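Local coordinates for protein ricin B-like lectin (Macrolepiota procera, PDB 4IYB) that binds galactose at a sugar site of its beta-trefoil fold, as a ricin B-like lectin, at the beta-D-galactopyranose site. Numbering follows the deposited sequence.

The beta-D-galactopyranose site. Residues 22-26, 32, 34, 37, 41-42. With GAL (beta-D-galactopyranose), chain B.
The 3-hydroxyl O3 of beta-D-galactopyranose is held by three hydrogen bonds, with Asp22, His37 and Asn41. O3 of the galactose donates to the carboxylate oxygen OD2 of Asp22 at 2.7 Å. Asn41 ND2 donates to GAL O3 at 3.0 Å, with O3 close to the plane of the amide. The His37 imidazole meets O3 edge-on, in the ring plane; His37 NE2 to GAL O3 is 2.8 Å and the bond is nearly straight (172°). The axial 4-hydroxyl, GAL O4, donates to Asp22 OD1 at 2.6 Å and accepts from the backbone N of Gly25 at 2.8 Å. Asp22 takes O3 and O4 on the syn lone pairs of OD2 and OD1. This pairing, with the Gly25 N-H, probably helps to recognise the axial O4 of galactose. CG of Asp22 lies anti to the backbone N (chi1 177°), which turns the carboxylate towards the sugar.

A second shell sets these groups. Gln42 NE2 donates to the anti lone pair of Asp22 OD2, so this oxygen accepts two bonds, which may help to keep it charged. Gln42 OE1 accepts from the backbone N of His37 and sits over one face of the imidazole. The other N-H of Asn41 ND2 goes to the carbonyl O of Leu23, which fixes the amide's rotation.

Tyr34 provides the aromatic platform of this ricin-type site. GAL C4 lies over the centre of its ring, 3.8 Å from the centroid, in a CH-pi contact. Ile32 CD1 packs against C6 beside it. At the 2-hydroxyl, a water bridges GAL O2 and the side-chain oxygen OD1 of Asn41, its O 2.6 Å from OD1.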
ATOM      1  N   ASP A  22       6.175   3.643  -0.820  1.00 13.24           N
ATOM      2  CA  ASP A  22       6.928   4.814  -1.281  1.00 14.63           C
ATOM      3  C   ASP A  22       6.795   4.892  -2.792  1.00 14.05           C
ATOM      4  O   ASP A  22       6.976   3.909  -3.500  1.00 14.19           O
ATOM      5  CB  ASP A  22       8.371   4.613  -0.809  1.00 12.40           C
ATOM      6  CG  ASP A  22       9.346   5.725  -1.264  1.00 13.23           C
ATOM      7  OD1 ASP A  22       9.465   5.952  -2.489  1.00 15.27           O
ATOM      8  OD2 ASP A  22      10.063   6.252  -0.364  1.00 13.79           O
ATOM      9  N   LEU A  23       6.367   6.055  -3.288  1.00 14.46           N
ATOM     10  CA  LEU A  23       6.380   6.351  -4.717  1.00 14.91           C
ATOM     11  C   LEU A  23       7.807   6.780  -5.106  1.00 14.03           C
ATOM     12  O   LEU A  23       8.273   7.852  -4.709  1.00 16.34           O
ATOM     13  CB  LEU A  23       5.377   7.461  -5.002  1.00 15.53           C
ATOM     14  CG  LEU A  23       5.330   7.948  -6.464  1.00 17.27           C
ATOM     15  CD1 LEU A  23       4.958   6.806  -7.377  1.00 18.44           C
ATOM     16  CD2 LEU A  23       4.377   9.135  -6.632  1.00 22.00           C
ATOM     17  N   SER A  24       8.491   5.906  -5.803  1.00 16.11           N
ATOM     18  CA  SER A  24       9.914   6.066  -6.094  1.00 14.54           C
ATOM     19  C   SER A  24      10.276   7.423  -6.641  1.00 19.03           C
ATOM     20  O   SER A  24       9.720   7.875  -7.639  1.00 18.45           O
ATOM     21  CB  SER A  24      10.344   5.032  -7.095  1.00 17.57           C
ATOM     22  OG  SER A  24      11.704   5.244  -7.433  1.00 19.13           O
ATOM     23  N   GLY A  25      11.282   8.017  -6.021  1.00 19.09           N
ATOM     24  CA  GLY A  25      11.814   9.283  -6.516  1.00 21.05           C
ATOM     25  C   GLY A  25      12.644   9.107  -7.765  1.00 22.87           C
ATOM     26  O   GLY A  25      12.988  10.096  -8.399  1.00 24.31           O
ATOM     27  N   GLU A  26      12.950   7.881  -8.155  1.00 22.02           N
ATOM     28  CA  GLU A  26      13.699   7.642  -9.389  1.00 25.34           C
ATOM     29  C   GLU A  26      12.845   7.841 -10.630  1.00 31.23           C
ATOM     30  O   GLU A  26      13.350   8.305 -11.655  1.00 27.49           O
ATOM     31  CB  GLU A  26      14.280   6.240  -9.387  1.00 25.98           C
ATOM     32  CG  GLU A  26      15.304   6.069  -8.272  1.00 33.37           C
ATOM     33  CD  GLU A  26      16.128   4.810  -8.407  1.00 43.13           C
ATOM     34  OE1 GLU A  26      17.176   4.717  -7.736  1.00 57.20           O
ATOM     35  OE2 GLU A  26      15.717   3.914  -9.167  1.00 52.02           O
ATOM     36  N   ILE A  32       7.533   1.061  -4.096  1.00 11.72           N
ATOM     37  CA  ILE A  32       8.618   0.342  -3.451  1.00 12.93           C
ATOM     38  C   ILE A  32       8.485   0.458  -1.928  1.00 12.37           C
ATOM     39  O   ILE A  32       7.772   1.329  -1.401  1.00 12.41           O
ATOM     40  CB  ILE A  32       9.999   0.928  -3.871  1.00 14.17           C
ATOM     41  CG1 ILE A  32      10.126   2.386  -3.465  1.00 16.11           C
ATOM     42  CG2 ILE A  32      10.255   0.680  -5.352  1.00 15.74           C
ATOM     43  CD1 ILE A  32      11.443   3.011  -3.860  1.00 17.20           C
ATOM     44  N   TYR A  34      10.461   1.474   1.277  1.00 11.58           N
ATOM     45  CA  TYR A  34      11.597   2.365   1.575  1.00 11.22           C
ATOM     46  C   TYR A  34      11.509   2.856   3.005  1.00 12.19           C
ATOM     47  O   TYR A  34      10.422   3.115   3.515  1.00 12.94           O
ATOM     48  CB  TYR A  34      11.587   3.581   0.602  1.00 12.67           C
ATOM     49  CG  TYR A  34      12.968   4.169   0.299  1.00 12.84           C
ATOM     50  CD1 TYR A  34      13.508   5.178   1.108  1.00 14.96           C
ATOM     51  CD2 TYR A  34      13.761   3.647  -0.729  1.00 14.66           C
ATOM     52  CE1 TYR A  34      14.789   5.662   0.865  1.00 15.06           C
ATOM     53  CE2 TYR A  34      15.023   4.158  -0.976  1.00 15.32           C
ATOM     54  CZ  TYR A  34      15.525   5.129  -0.167  1.00 16.27           C
ATOM     55  OH  TYR A  34      16.836   5.564  -0.416  1.00 18.72           O
ATOM     56  N   HIS A  37      11.101   8.681   5.826  1.00 14.90           N
ATOM     57  CA  HIS A  37      11.847   9.917   6.125  1.00 14.18           C
ATOM     58  C   HIS A  37      10.947  11.132   5.992  1.00 16.72           C
ATOM     59  O   HIS A  37      11.417  12.242   5.725  1.00 18.50           O
ATOM     60  CB  HIS A  37      13.052  10.060   5.200  1.00 14.91           C
ATOM     61  CG  HIS A  37      12.703  10.073   3.744  1.00 15.79           C
ATOM     62  ND1 HIS A  37      12.359  11.229   3.074  1.00 19.62           N
ATOM     63  CD2 HIS A  37      12.689   9.089   2.818  1.00 15.60           C
ATOM     64  CE1 HIS A  37      12.092  10.940   1.814  1.00 20.18           C
ATOM     65  NE2 HIS A  37      12.291   9.651   1.632  1.00 19.60           N
ATOM     66  N   ASN A  41       6.166  11.784  -0.934  1.00 15.93           N
ATOM     67  CA  ASN A  41       6.023  10.613  -1.743  1.00 15.88           C
ATOM     68  C   ASN A  41       5.859   9.328  -0.905  1.00 16.36           C
ATOM     69  O   ASN A  41       5.706   8.255  -1.472  1.00 16.32           O
ATOM     70  CB  ASN A  41       7.241  10.453  -2.652  1.00 17.03           C
ATOM     71  CG  ASN A  41       8.534  10.229  -1.878  1.00 13.59           C
ATOM     72  OD1 ASN A  41       8.831  10.949  -0.927  1.00 16.96           O
ATOM     73  ND2 ASN A  41       9.293   9.220  -2.291  1.00 15.98           N
ATOM     74  N   GLN A  42       5.887   9.480   0.411  1.00 15.20           N
ATOM     75  CA  GLN A  42       5.688   8.352   1.347  1.00 14.79           C
ATOM     76  C   GLN A  42       4.370   8.511   2.107  1.00 16.15           C
ATOM     77  O   GLN A  42       4.154   7.865   3.132  1.00 14.95           O
ATOM     78  CB  GLN A  42       6.854   8.290   2.329  1.00 13.59           C
ATOM     79  CG  GLN A  42       8.205   8.282   1.632  1.00 15.39           C
ATOM     80  CD  GLN A  42       9.318   8.075   2.610  1.00 14.22           C
ATOM     81  OE1 GLN A  42       9.432   8.786   3.608  1.00 14.81           O
ATOM     82  NE2 GLN A  42      10.102   7.036   2.385  1.00 14.03           N
TER
HETATM   83  C1  GAL B 201      14.312   9.193  -3.230  1.00 21.30           C
HETATM   84  C2  GAL B 201      13.095   9.372  -2.344  1.00 17.24           C
HETATM   85  C3  GAL B 201      12.834   8.090  -1.576  1.00 15.51           C
HETATM   86  C4  GAL B 201      12.751   6.925  -2.544  1.00 16.00           C
HETATM   87  C5  GAL B 201      14.044   6.874  -3.350  1.00 17.32           C
HETATM   88  C6  GAL B 201      14.032   5.749  -4.366  1.00 19.48           C
HETATM   89  O1  GAL B 201      14.415  10.360  -4.022  1.00 24.30           O
HETATM   90  O2  GAL B 201      13.304  10.425  -1.419  1.00 19.41           O
HETATM   91  O3  GAL B 201      11.703   8.296  -0.769  1.00 15.31           O
HETATM   92  O4  GAL B 201      11.609   7.053  -3.403  1.00 15.62           O
HETATM   93  O5  GAL B 201      14.123   8.086  -4.087  1.00 18.40           O
HETATM   94  O6  GAL B 201      15.325   5.573  -4.893  1.00 21.76           O
HETATM   95  O   HOH W   1      11.166  12.167  -0.808  1.00 27.72           O